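Local coordinates for protein V-type ATPase 116 kDa subunit (Meiothermus ruber, PDB 3RRK) that probably takes part in proton transport by a rotary V-type ATPase, this chain being the cytoplasmic N-terminal domain of subunit I, a homolog of subunit a, at residues 59-64 with 272-277; 76-81 with 113-118; 109-114 with 246-251; 151-156 with 203-208; 217-222 with 229-234. All blocks are in the same frame, centred on the assembly; numbering follows the deposited sequence.

Contact 1 (59-64 with 272-277)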
# COMPACT_ATOMS: atom_id res chain seq x y z
N GLU A 59 22.49 -6.70 -15.83
CA GLU A 59 21.69 -5.64 -15.26
C GLU A 59 20.20 -5.84 -15.52
O GLU A 59 19.35 -5.54 -14.68
CB GLU A 59 22.18 -4.27 -15.73
CG GLU A 59 23.24 -3.68 -14.80
CD GLU A 59 24.18 -2.73 -15.51
OE1 GLU A 59 23.72 -2.03 -16.45
OE2 GLU A 59 25.39 -2.67 -15.14
N ALA A 60 19.87 -6.41 -16.68
CA ALA A 60 18.48 -6.66 -16.98
C ALA A 60 17.93 -7.81 -16.13
O ALA A 60 16.77 -7.79 -15.70
CB ALA A 60 18.32 -6.93 -18.43
N GLU A 61 18.76 -8.80 -15.87
CA GLU A 61 18.37 -9.87 -14.95
C GLU A 61 18.12 -9.33 -13.54
O GLU A 61 17.12 -9.67 -12.90
CB GLU A 61 19.42 -11.00 -14.93
CG GLU A 61 19.62 -11.70 -16.29
CD GLU A 61 20.91 -12.53 -16.39
OE1 GLU A 61 21.62 -12.70 -15.37
OE2 GLU A 61 21.22 -13.00 -17.51
N LEU A 62 19.02 -8.47 -13.05
CA LEU A 62 18.85 -7.85 -11.75
C LEU A 62 17.50 -7.14 -11.70
O LEU A 62 16.74 -7.36 -10.77
CB LEU A 62 20.00 -6.87 -11.45
CG LEU A 62 19.86 -5.96 -10.21
CD1 LEU A 62 19.46 -6.74 -8.94
CD2 LEU A 62 21.14 -5.14 -9.96
N LYS A 63 17.20 -6.32 -12.71
CA LYS A 63 15.95 -5.57 -12.71
C LYS A 63 14.76 -6.52 -12.64
O LYS A 63 13.81 -6.26 -11.92
CB LYS A 63 15.83 -4.64 -13.93
CG LYS A 63 16.80 -3.47 -13.96
CD LYS A 63 16.37 -2.32 -13.05
CE LYS A 63 15.52 -1.29 -13.79
NZ LYS A 63 15.13 -0.13 -12.92
N ARG A 64 14.81 -7.62 -13.39
CA ARG A 64 13.70 -8.60 -13.37
C ARG A 64 13.55 -9.32 -12.02
O ARG A 64 12.42 -9.61 -11.60
CB ARG A 64 13.79 -9.60 -14.54
CG ARG A 64 13.71 -8.89 -15.91
CD ARG A 64 14.22 -9.75 -17.07
NE ARG A 64 13.68 -11.10 -17.01
CZ ARG A 64 14.07 -12.08 -17.82
NH1 ARG A 64 15.00 -11.84 -18.73
NH2 ARG A 64 13.53 -13.28 -17.71
N ALA A 272 20.56 -9.64 -3.90
CA ALA A 272 21.78 -9.46 -3.12
C ALA A 272 23.00 -9.94 -3.88
O ALA A 272 24.06 -9.31 -3.85
CB ALA A 272 21.67 -10.19 -1.78
N ARG A 273 22.84 -11.06 -4.54
CA ARG A 273 23.94 -11.67 -5.26
C ARG A 273 24.37 -10.75 -6.40
O ARG A 273 25.55 -10.47 -6.57
CB ARG A 273 23.50 -13.04 -5.78
CG ARG A 273 24.48 -13.79 -6.63
CD ARG A 273 23.89 -15.16 -6.95
NE ARG A 273 23.26 -15.74 -5.76
CZ ARG A 273 22.34 -16.70 -5.78
NH1 ARG A 273 21.92 -17.21 -6.93
NH2 ARG A 273 21.83 -17.14 -4.64
N TYR A 274 23.40 -10.26 -7.16
CA TYR A 274 23.70 -9.36 -8.27
C TYR A 274 24.26 -8.04 -7.80
O TYR A 274 25.22 -7.54 -8.38
CB TYR A 274 22.45 -9.10 -9.12
CG TYR A 274 22.21 -10.14 -10.17
CD1 TYR A 274 22.64 -9.95 -11.48
CD2 TYR A 274 21.56 -11.32 -9.87
CE1 TYR A 274 22.42 -10.91 -12.45
CE2 TYR A 274 21.34 -12.28 -10.82
CZ TYR A 274 21.77 -12.08 -12.11
OH TYR A 274 21.53 -13.06 -13.04
N LYS A 275 23.66 -7.45 -6.78
CA LYS A 275 24.15 -6.17 -6.28
C LYS A 275 25.58 -6.30 -5.74
O LYS A 275 26.47 -5.51 -6.09
CB LYS A 275 23.20 -5.56 -5.23
CG LYS A 275 21.93 -4.93 -5.82
CD LYS A 275 21.31 -3.89 -4.88
CE LYS A 275 19.90 -3.47 -5.30
NZ LYS A 275 19.83 -2.48 -6.43
N ALA A 276 25.81 -7.31 -4.90
CA ALA A 276 27.14 -7.56 -4.33
C ALA A 276 28.22 -7.43 -5.39
O ALA A 276 29.19 -6.67 -5.25
CB ALA A 276 27.20 -8.94 -3.69
N VAL A 277 28.06 -8.20 -6.45
CA VAL A 277 28.96 -8.12 -7.58
C VAL A 277 29.11 -6.70 -8.11
O VAL A 277 30.22 -6.24 -8.38
CB VAL A 277 28.48 -9.03 -8.72
CG1 VAL A 277 29.39 -8.90 -9.93
CG2 VAL A 277 28.41 -10.47 -8.24

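Contact 2 (76-81 with 113-118)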
# COMPACT_ATOMS: atom_id res chain seq x y z
N LEU A 76 1.79 -10.99 -1.29
CA LEU A 76 1.72 -11.54 0.05
C LEU A 76 0.97 -10.59 0.99
O LEU A 76 0.18 -11.03 1.85
CB LEU A 76 3.13 -11.83 0.57
CG LEU A 76 3.80 -13.04 -0.08
CD1 LEU A 76 5.30 -13.00 0.16
CD2 LEU A 76 3.21 -14.35 0.42
N THR A 77 1.18 -9.30 0.80
CA THR A 77 0.44 -8.28 1.54
C THR A 77 -1.06 -8.41 1.38
O THR A 77 -1.81 -8.43 2.37
CB THR A 77 0.87 -6.87 1.12
OG1 THR A 77 2.24 -6.65 1.52
CG2 THR A 77 -0.02 -5.83 1.77
N VAL A 78 -1.51 -8.53 0.14
CA VAL A 78 -2.93 -8.68 -0.16
C VAL A 78 -3.50 -9.93 0.48
O VAL A 78 -4.63 -9.96 0.94
CB VAL A 78 -3.16 -8.77 -1.68
CG1 VAL A 78 -4.59 -9.21 -2.01
CG2 VAL A 78 -2.82 -7.46 -2.31
N VAL A 79 -2.67 -10.96 0.49
CA VAL A 79 -3.10 -12.28 0.91
C VAL A 79 -3.02 -12.38 2.42
O VAL A 79 -3.77 -13.13 3.04
CB VAL A 79 -2.25 -13.35 0.17
CG1 VAL A 79 -1.87 -14.48 1.06
CG2 VAL A 79 -3.01 -13.84 -1.04
N GLY A 80 -2.14 -11.58 3.01
CA GLY A 80 -2.06 -11.50 4.46
C GLY A 80 -1.08 -12.52 4.98
O GLY A 80 -1.36 -13.24 5.94
N LEU A 81 0.07 -12.59 4.33
CA LEU A 81 1.13 -13.48 4.76
C LEU A 81 2.37 -12.63 4.90
O LEU A 81 2.65 -11.80 4.04
CB LEU A 81 1.36 -14.57 3.72
CG LEU A 81 0.21 -15.57 3.56
CD1 LEU A 81 0.42 -16.56 2.40
CD2 LEU A 81 0.01 -16.29 4.85
N LYS A 113 -7.53 -4.39 -4.47
CA LYS A 113 -8.09 -3.07 -4.76
C LYS A 113 -9.60 -3.07 -4.57
O LYS A 113 -10.19 -2.11 -4.07
CB LYS A 113 -7.73 -2.61 -6.17
CG LYS A 113 -6.38 -1.89 -6.27
CD LYS A 113 -6.05 -1.51 -7.71
CE LYS A 113 -4.66 -0.87 -7.82
NZ LYS A 113 -4.22 -0.79 -9.25
N GLU A 114 -10.24 -4.17 -4.93
CA GLU A 114 -11.67 -4.23 -4.84
C GLU A 114 -12.07 -4.28 -3.38
O GLU A 114 -12.90 -3.48 -2.94
CB GLU A 114 -12.22 -5.44 -5.60
CG GLU A 114 -13.74 -5.42 -5.72
CD GLU A 114 -14.25 -4.13 -6.33
OE1 GLU A 114 -13.65 -3.68 -7.33
OE2 GLU A 114 -15.24 -3.55 -5.80
N ARG A 115 -11.45 -5.21 -2.64
CA ARG A 115 -11.67 -5.39 -1.19
C ARG A 115 -11.53 -4.08 -0.41
O ARG A 115 -12.36 -3.76 0.44
CB ARG A 115 -10.71 -6.45 -0.62
CG ARG A 115 -10.85 -6.65 0.89
CD ARG A 115 -9.78 -7.57 1.45
NE ARG A 115 -8.46 -6.97 1.30
CZ ARG A 115 -7.32 -7.65 1.31
NH1 ARG A 115 -7.34 -8.97 1.45
NH2 ARG A 115 -6.16 -7.01 1.16
N ALA A 116 -10.48 -3.33 -0.70
CA ALA A 116 -10.32 -2.01 -0.08
C ALA A 116 -11.44 -1.03 -0.44
O ALA A 116 -11.91 -0.27 0.41
CB ALA A 116 -8.94 -1.40 -0.40
N ALA A 117 -11.87 -1.04 -1.70
CA ALA A 117 -12.95 -0.13 -2.14
C ALA A 117 -14.26 -0.47 -1.44
O ALA A 117 -14.96 0.42 -0.96
CB ALA A 117 -13.13 -0.16 -3.64
N LEU A 118 -14.56 -1.76 -1.35
CA LEU A 118 -15.70 -2.21 -0.57
C LEU A 118 -15.62 -1.84 0.90
O LEU A 118 -16.58 -1.34 1.45
CB LEU A 118 -15.92 -3.70 -0.76
CG LEU A 118 -16.49 -3.99 -2.16
CD1 LEU A 118 -15.80 -5.17 -2.81
CD2 LEU A 118 -18.01 -4.17 -2.11

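Contact 3 (109-114 with 246-251)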
# COMPACT_ATOMS: atom_id res chain seq x y z
N GLU A 109 -3.50 -8.03 -7.20
CA GLU A 109 -3.60 -6.58 -7.27
C GLU A 109 -5.05 -6.14 -7.38
O GLU A 109 -5.48 -5.21 -6.70
CB GLU A 109 -2.79 -6.01 -8.43
CG GLU A 109 -2.54 -4.52 -8.30
CD GLU A 109 -2.12 -3.88 -9.62
OE1 GLU A 109 -2.22 -4.56 -10.67
OE2 GLU A 109 -1.70 -2.70 -9.61
N VAL A 110 -5.80 -6.84 -8.22
CA VAL A 110 -7.20 -6.55 -8.50
C VAL A 110 -8.06 -6.85 -7.27
O VAL A 110 -8.80 -6.00 -6.80
CB VAL A 110 -7.68 -7.34 -9.75
CG1 VAL A 110 -9.18 -7.47 -9.80
CG2 VAL A 110 -7.13 -6.69 -11.02
N LEU A 111 -7.96 -8.06 -6.74
CA LEU A 111 -8.68 -8.41 -5.52
C LEU A 111 -8.44 -7.43 -4.39
O LEU A 111 -9.39 -6.96 -3.77
CB LEU A 111 -8.31 -9.81 -5.07
CG LEU A 111 -8.80 -10.82 -6.12
CD1 LEU A 111 -8.34 -12.24 -5.82
CD2 LEU A 111 -10.31 -10.74 -6.21
N GLY A 112 -7.18 -7.11 -4.13
CA GLY A 112 -6.83 -6.21 -3.04
C GLY A 112 -7.43 -4.83 -3.22
O GLY A 112 -7.80 -4.17 -2.24
N LYS A 113 -7.53 -4.39 -4.47
CA LYS A 113 -8.09 -3.07 -4.76
C LYS A 113 -9.60 -3.07 -4.57
O LYS A 113 -10.19 -2.11 -4.07
CB LYS A 113 -7.73 -2.61 -6.17
CG LYS A 113 -6.38 -1.89 -6.27
CD LYS A 113 -6.05 -1.51 -7.71
CE LYS A 113 -4.66 -0.87 -7.82
NZ LYS A 113 -4.22 -0.79 -9.25
N GLU A 114 -10.24 -4.17 -4.93
CA GLU A 114 -11.67 -4.23 -4.84
C GLU A 114 -12.07 -4.28 -3.38
O GLU A 114 -12.90 -3.48 -2.94
CB GLU A 114 -12.22 -5.44 -5.60
CG GLU A 114 -13.74 -5.42 -5.72
CD GLU A 114 -14.25 -4.13 -6.33
OE1 GLU A 114 -13.65 -3.68 -7.33
OE2 GLU A 114 -15.24 -3.55 -5.80
N ARG A 246 -13.48 -11.86 -0.60
CA ARG A 246 -12.65 -12.49 0.42
C ARG A 246 -12.46 -13.96 0.12
O ARG A 246 -11.40 -14.52 0.41
CB ARG A 246 -13.25 -12.30 1.81
CG ARG A 246 -13.29 -10.87 2.30
CD ARG A 246 -13.59 -10.84 3.78
NE ARG A 246 -14.09 -12.13 4.25
CZ ARG A 246 -14.94 -12.29 5.25
NH1 ARG A 246 -15.40 -11.23 5.90
NH2 ARG A 246 -15.34 -13.51 5.60
N GLU A 247 -13.47 -14.59 -0.47
CA GLU A 247 -13.37 -16.00 -0.83
C GLU A 247 -12.36 -16.20 -1.95
O GLU A 247 -11.61 -17.17 -1.97
CB GLU A 247 -14.75 -16.59 -1.17
CG GLU A 247 -15.70 -16.63 0.04
CD GLU A 247 -17.10 -17.20 -0.26
OE1 GLU A 247 -17.50 -17.22 -1.45
OE2 GLU A 247 -17.79 -17.64 0.70
N GLU A 248 -12.32 -15.24 -2.86
CA GLU A 248 -11.33 -15.24 -3.93
C GLU A 248 -9.92 -15.05 -3.36
O GLU A 248 -8.97 -15.70 -3.79
CB GLU A 248 -11.64 -14.10 -4.90
CG GLU A 248 -12.78 -14.40 -5.82
CD GLU A 248 -12.35 -15.29 -6.96
OE1 GLU A 248 -11.59 -14.81 -7.84
OE2 GLU A 248 -12.75 -16.48 -6.96
N VAL A 249 -9.79 -14.13 -2.42
CA VAL A 249 -8.52 -13.89 -1.78
C VAL A 249 -8.04 -15.13 -1.01
O VAL A 249 -6.89 -15.56 -1.15
CB VAL A 249 -8.57 -12.62 -0.89
CG1 VAL A 249 -7.26 -12.44 -0.14
CG2 VAL A 249 -8.89 -11.39 -1.75
N ALA A 250 -8.93 -15.72 -0.21
CA ALA A 250 -8.62 -16.98 0.46
C ALA A 250 -8.16 -18.04 -0.53
O ALA A 250 -7.13 -18.67 -0.34
CB ALA A 250 -9.83 -17.49 1.24
N ARG A 251 -8.93 -18.22 -1.59
CA ARG A 251 -8.57 -19.19 -2.62
C ARG A 251 -7.18 -18.91 -3.19
O ARG A 251 -6.43 -19.84 -3.48
CB ARG A 251 -9.64 -19.20 -3.71
CG ARG A 251 -9.34 -20.10 -4.89
CD ARG A 251 -10.52 -20.14 -5.86
NE ARG A 251 -11.74 -20.61 -5.19
CZ ARG A 251 -12.84 -19.88 -5.00
NH1 ARG A 251 -12.90 -18.62 -5.43
NH2 ARG A 251 -13.89 -20.42 -4.38

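Contact 4 (151-156 with 203-208)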
# COMPACT_ATOMS: atom_id res chain seq x y z
N ILE A 151 -29.01 23.42 2.31
CA ILE A 151 -27.75 23.15 2.97
C ILE A 151 -28.01 22.22 4.12
O ILE A 151 -28.73 22.56 5.06
CB ILE A 151 -27.11 24.41 3.55
CG1 ILE A 151 -26.88 25.46 2.47
CG2 ILE A 151 -25.79 24.06 4.18
CD1 ILE A 151 -26.36 26.78 3.02
N PRO A 152 -27.44 21.01 4.04
CA PRO A 152 -27.39 20.12 5.20
C PRO A 152 -26.22 20.53 6.05
O PRO A 152 -25.23 21.05 5.51
CB PRO A 152 -27.13 18.75 4.56
CG PRO A 152 -26.33 19.07 3.35
CD PRO A 152 -26.78 20.43 2.86
N PHE A 153 -26.31 20.33 7.35
CA PHE A 153 -25.21 20.66 8.25
C PHE A 153 -25.48 20.10 9.64
O PHE A 153 -26.62 19.94 10.03
CB PHE A 153 -24.98 22.17 8.29
CG PHE A 153 -26.07 22.94 8.98
CD1 PHE A 153 -27.22 23.30 8.29
CD2 PHE A 153 -25.95 23.30 10.31
CE1 PHE A 153 -28.22 24.01 8.93
CE2 PHE A 153 -26.95 24.02 10.95
CZ PHE A 153 -28.09 24.37 10.26
N LEU A 154 -24.42 19.80 10.39
CA LEU A 154 -24.59 19.24 11.72
C LEU A 154 -24.48 20.29 12.82
O LEU A 154 -23.74 21.27 12.70
CB LEU A 154 -23.57 18.13 11.97
CG LEU A 154 -23.61 16.86 11.12
CD1 LEU A 154 -22.46 15.95 11.54
CD2 LEU A 154 -24.94 16.15 11.26
N VAL A 155 -25.22 20.06 13.89
CA VAL A 155 -25.27 21.00 14.99
C VAL A 155 -25.40 20.15 16.23
O VAL A 155 -26.04 19.10 16.20
CB VAL A 155 -26.46 21.98 14.83
CG1 VAL A 155 -27.77 21.32 15.22
CG2 VAL A 155 -26.23 23.23 15.66
N ALA A 156 -24.77 20.57 17.32
CA ALA A 156 -24.66 19.72 18.51
C ALA A 156 -25.88 19.83 19.41
O ALA A 156 -26.55 18.84 19.70
CB ALA A 156 -23.40 20.05 19.28
N SER A 203 -23.24 32.16 4.70
CA SER A 203 -22.61 33.17 5.53
C SER A 203 -23.10 33.13 6.98
O SER A 203 -22.32 33.30 7.92
CB SER A 203 -22.83 34.56 4.94
OG SER A 203 -22.65 35.56 5.94
N SER A 204 -24.39 32.90 7.17
CA SER A 204 -24.91 32.82 8.52
C SER A 204 -24.30 31.65 9.27
O SER A 204 -23.93 31.80 10.43
CB SER A 204 -26.42 32.69 8.51
OG SER A 204 -26.97 33.81 7.85
N LEU A 205 -24.18 30.50 8.62
CA LEU A 205 -23.56 29.34 9.26
C LEU A 205 -22.11 29.66 9.53
O LEU A 205 -21.58 29.36 10.61
CB LEU A 205 -23.64 28.10 8.38
CG LEU A 205 -24.98 27.64 7.82
CD1 LEU A 205 -24.85 26.23 7.26
CD2 LEU A 205 -26.07 27.70 8.87
N SER A 206 -21.47 30.27 8.55
CA SER A 206 -20.06 30.61 8.67
C SER A 206 -19.77 31.47 9.90
O SER A 206 -18.76 31.30 10.57
CB SER A 206 -19.57 31.30 7.40
OG SER A 206 -18.17 31.55 7.48
N ARG A 207 -20.66 32.41 10.21
CA ARG A 207 -20.44 33.30 11.34
C ARG A 207 -20.77 32.61 12.67
O ARG A 207 -20.56 33.18 13.73
CB ARG A 207 -21.20 34.62 11.17
CG ARG A 207 -20.92 35.29 9.82
CD ARG A 207 -21.01 36.82 9.85
NE ARG A 207 -21.07 37.37 8.49
CZ ARG A 207 -20.04 37.44 7.64
NH1 ARG A 207 -18.84 36.98 7.98
NH2 ARG A 207 -20.22 37.97 6.43
N LEU A 208 -21.26 31.38 12.61
CA LEU A 208 -21.49 30.59 13.83
C LEU A 208 -20.53 29.40 13.94
O LEU A 208 -20.66 28.56 14.83
CB LEU A 208 -22.95 30.12 13.90
CG LEU A 208 -23.87 31.33 14.00
CD1 LEU A 208 -25.33 30.93 14.16
CD2 LEU A 208 -23.41 32.22 15.15

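Contact 5 (217-222 with 229-234)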
# COMPACT_ATOMS: atom_id res chain seq x y z
N GLY A 217 -16.41 11.05 -1.25
CA GLY A 217 -16.45 10.31 -2.49
C GLY A 217 -17.55 10.73 -3.44
O GLY A 217 -17.97 11.88 -3.44
N ALA A 218 -18.00 9.78 -4.25
CA ALA A 218 -19.07 10.02 -5.21
C ALA A 218 -20.28 10.72 -4.59
O ALA A 218 -20.90 11.56 -5.24
CB ALA A 218 -19.49 8.70 -5.87
N TYR A 219 -20.62 10.40 -3.35
CA TYR A 219 -21.82 10.96 -2.73
C TYR A 219 -21.82 12.48 -2.68
O TYR A 219 -22.88 13.09 -2.57
CB TYR A 219 -22.03 10.43 -1.31
CG TYR A 219 -22.10 8.94 -1.24
CD1 TYR A 219 -23.24 8.26 -1.64
CD2 TYR A 219 -21.01 8.19 -0.79
CE1 TYR A 219 -23.31 6.89 -1.60
CE2 TYR A 219 -21.07 6.82 -0.74
CZ TYR A 219 -22.22 6.17 -1.15
OH TYR A 219 -22.28 4.81 -1.10
N GLY A 220 -20.64 13.08 -2.73
CA GLY A 220 -20.50 14.51 -2.56
C GLY A 220 -21.33 15.30 -3.55
O GLY A 220 -22.07 16.22 -3.18
N ALA A 221 -21.23 14.90 -4.82
CA ALA A 221 -21.87 15.61 -5.92
C ALA A 221 -23.29 15.14 -6.23
O ALA A 221 -23.75 15.22 -7.37
CB ALA A 221 -21.00 15.48 -7.17
N MET A 222 -24.00 14.65 -5.22
CA MET A 222 -25.34 14.15 -5.44
C MET A 222 -26.35 14.92 -4.63
O MET A 222 -26.02 15.52 -3.61
CB MET A 222 -25.47 12.68 -5.04
CG MET A 222 -24.67 11.70 -5.87
SD MET A 222 -24.97 10.01 -5.30
CE MET A 222 -23.64 9.14 -6.11
N ALA A 229 -30.18 7.06 -1.37
CA ALA A 229 -30.72 5.89 -2.02
C ALA A 229 -29.60 4.94 -2.45
O ALA A 229 -29.71 3.73 -2.24
CB ALA A 229 -31.58 6.29 -3.20
N ARG A 230 -28.53 5.49 -3.02
CA ARG A 230 -27.33 4.70 -3.34
C ARG A 230 -26.69 4.09 -2.08
O ARG A 230 -26.26 2.94 -2.09
CB ARG A 230 -26.30 5.54 -4.09
CG ARG A 230 -25.04 4.77 -4.44
CD ARG A 230 -24.18 5.52 -5.45
NE ARG A 230 -22.94 4.81 -5.78
CZ ARG A 230 -21.80 4.92 -5.09
NH1 ARG A 230 -21.74 5.72 -4.03
NH2 ARG A 230 -20.72 4.24 -5.46
N MET A 231 -26.63 4.86 -1.00
CA MET A 231 -26.12 4.32 0.24
C MET A 231 -26.95 3.15 0.73
O MET A 231 -26.41 2.19 1.29
CB MET A 231 -26.13 5.39 1.31
CG MET A 231 -25.04 6.39 1.17
SD MET A 231 -24.75 7.16 2.76
CE MET A 231 -23.94 8.66 2.22
N LYS A 232 -28.26 3.23 0.55
CA LYS A 232 -29.14 2.21 1.07
C LYS A 232 -28.96 0.90 0.31
O LYS A 232 -29.13 -0.18 0.87
CB LYS A 232 -30.60 2.68 0.98
CG LYS A 232 -31.62 1.70 1.53
CD LYS A 232 -33.05 2.24 1.35
CE LYS A 232 -34.09 1.13 1.42
NZ LYS A 232 -35.46 1.61 1.07
N GLU A 233 -28.62 1.01 -0.97
CA GLU A 233 -28.51 -0.17 -1.81
C GLU A 233 -27.10 -0.74 -1.74
O GLU A 233 -26.91 -1.96 -1.76
CB GLU A 233 -28.91 0.15 -3.25
CG GLU A 233 -27.76 0.30 -4.21
CD GLU A 233 -28.19 0.80 -5.57
OE1 GLU A 233 -29.21 0.31 -6.10
OE2 GLU A 233 -27.51 1.71 -6.11
N ARG A 234 -26.10 0.13 -1.67
CA ARG A 234 -24.74 -0.33 -1.43
C ARG A 234 -24.70 -1.04 -0.07
O ARG A 234 -23.92 -1.96 0.12
CB ARG A 234 -23.73 0.82 -1.47
CG ARG A 234 -23.63 1.54 -2.81
CD ARG A 234 -23.29 0.60 -3.95
NE ARG A 234 -22.16 -0.27 -3.63
CZ ARG A 234 -22.09 -1.56 -3.96
NH1 ARG A 234 -23.09 -2.14 -4.62
NH2 ARG A 234 -21.02 -2.28 -3.63

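Contact 1 (59-64 with 272-277)
Tyr-274 lays its aromatic ring across the side of helix 56-79, overlapping Leu-62 and reaching on to Glu-61. The packing is that of two long helices running roughly antiparallel, one of the joints that build the helical arm between the lobes of the subunit I N-terminal domain. The local axes approach to 9.9 Å, with 141° between their directions. The backbones come close at Leu-62 and Tyr-274, whose CA atoms are 6.2 Å apart. Here CD1 of Leu-62 rests on CB of Tyr-274 at 3.8 Å, the leucine and tyrosine running alongside each other in opposite senses, while the backbone N of Leu-62 lies over one face of the ring near its rim. Lys-275 lines the flank, its CG 4.2 Å from CD2 of Leu-62; its ammonium group goes on to a salt bridge with Glu-66, further along helix 56-79. With CG anti to the carbonyl carbon (chi1 -62°) and an extended chain, Glu-61 brings its carboxylate to the ring's edge, nearly perpendicular to the ring plane. There the Tyr-274 hydroxyl donates to OE1 of Glu-61, in the plane of the ring.

Contact 2 (76-81 with 113-118)
Arg-115 meets Val-78 where helix 56-79 comes to its end, and the segment 113-118 illustrates how one long side chain can bridge helices whose backbones stay well apart. At its start, Lys-113 turns away and pairs with Glu-109 one turn back on its own helix, although its CA is the nearest to Val-78 CA, at 8.9 Å. Glu-114 follows and packs against Ile-245 of helix 224-281. Arg-115 then points across: CG lies anti to the backbone N (chi1 178°), and a bend at chi3 swings the guanidinium edge-on to the carbonyl of Val-78. NH1 donates to Val-78 O at 2.9 Å, close to the guanidinium plane and in the carbonyl plane, while NH2 adds a weak bond to the same oxygen. With an alanine here, Val-78 O is likely to be left without either guanidinium donor, and a gap would probably open beside CG1. Last in the segment, Leu-118 packs on Glu-241 of helix 224-281. A positive group beside the C-terminal end of a helix probably also suits its dipole. The end itself is a Schellman motif: Leu-81 N reaches back to Leu-76 O, Gly-80 N bonds weakly to Thr-77 O, and Gly-80 takes the positive phi of the C-prime residue.

Contact 3 (109-114 with 246-251)
Leu-111 supplies the tight half of this helix-helix contact, its CB set against a methyl of Val-249 and its branched end against CB of Glu-248. CB of Leu-111 meets CG2 of Val-249 at 3.7 Å, and CD2 touches CB of Glu-248 at 3.8 Å, with CD1 close by on the same carbon. Both methyls thus straddle one methylene, and the leucine and glutamate side chains lie roughly perpendicular. Leu-111 gets there with CG anti to its carbonyl carbon (chi1 -65°), and Val-249 offers the methyl that holds the same place on its own residue. No hydrogen bond joins the segments; this is apolar packing, largely buried. The looser side is polar. Beyond its CB, Glu-248 bends at chi2 and turns its carboxylate toward the next turn of its own helix, where OE2 forms a salt bridge with NH1 of Arg-251. This charge pair ties turns of one helix and not the two helices together. In the bundle, helix 94-138 lies here against helix 224-281, and the end of helix 56-79 joins them: the second methyl of Val-249, CG1, packs on Val-78 O and Arg-115 NH1.

Contact 4 (151-156 with 203-208)
Leu-205 sets one methyl, CD1, against both Ile-151 and Phe-153, a helix packing on a sheet in a lobe where helices cover antiparallel strands. The sheet has three strands, with strand 148-155 at one edge, and helices 158-172 and 198-206 both contribute to the layer met by Phe-153, which also touches Val-164. The backbones keep their distance, the CA atoms of Phe-153 and Leu-205 standing 8.9 Å apart, so everything depends on how the side chains are turned. Ile-151 and Phe-153, two residues apart on the strand, point to the same side, with Pro-152 between them facing away. In Phe-153, CG sits between the backbone N and the carbonyl carbon (chi1 69°), the crowded position, and this tilts the ring so that one face is turned to the helix. In Leu-205 CG lies anti to the carbonyl carbon (chi1 -52°), which directs its branched end at the strand. Its CD1 does double work. It makes a CH-pi contact over the phenyl face, 4.2 Å from the ring centroid and 23° off the ring normal, and it also touches CG2 of Ile-151 at 3.9 Å. The other leucine branch reaches the far end of the ring, where CD2 of Leu-205 lies 4.1 Å from CZ of Phe-153.

Contact 5 (217-222 with 229-234)
Tyr-219 and Arg-230 bring the backbones nearest, with CA atoms 8.4 Å apart, where a turn-like loop with helical angles at 218-220 faces the early part of helix 224-281. The gap is filled by the tyrosine ring, which is enclosed between two neighbours on the helix. Over one face lies Met-231, its CE 4.0 Å from the Tyr-219 ring centroid and 15° off the normal; SD follows above the same face, at 4.7 Å from that centroid. Over the opposite face comes Arg-230. Its chain is extended from CG to NE, with CG anti to the backbone N (chi1 180°), which carries NH1 out over the ring. The guanidinium is tilted 52° to the ring plane, so the two groups do not stack flat, and NH1 makes no hydrogen bond with the nearby hydroxyl. A leucine in place of Tyr-219 would probably open a gap between Met-231 and Arg-230, leaving the methionine methyl without its aromatic face. Met-222 adds a further prop, with CE at 3.7 Å from Arg-230 CD. Further on, CG of Arg-234 touches the tyrosine hydroxyl, while its charged end goes to Glu-241 and Glu-121. Helix 94-138 contributes Thr-124 beside Tyr-219 and Ala-132 beside Met-231. The Met-aromatic contact, with Arg-230 over the other face of the ring, packs the connecting loop against the helix it leads into.

From the N terminus, contact 1 opens first, on helix 56-79, and closes last, near the far end of helix 224-281; the four other contacts all fall within its span. Contact 2 follows, closing a short loop between helices 56-79 and 94-138. Contact 3 starts where contact 2 ends, sharing Lys-113 and Glu-114, and the two touch, so three helices meet in the middle of the arm. Contacts 4 and 5 lie in series within the span of contact 3: the first ties strand to helix in one lobe, the second the following loop to helix 224-281. Contacts 1 and 4 stand about 60 Å apart, centre to centre, on opposite sides of the chain's centre.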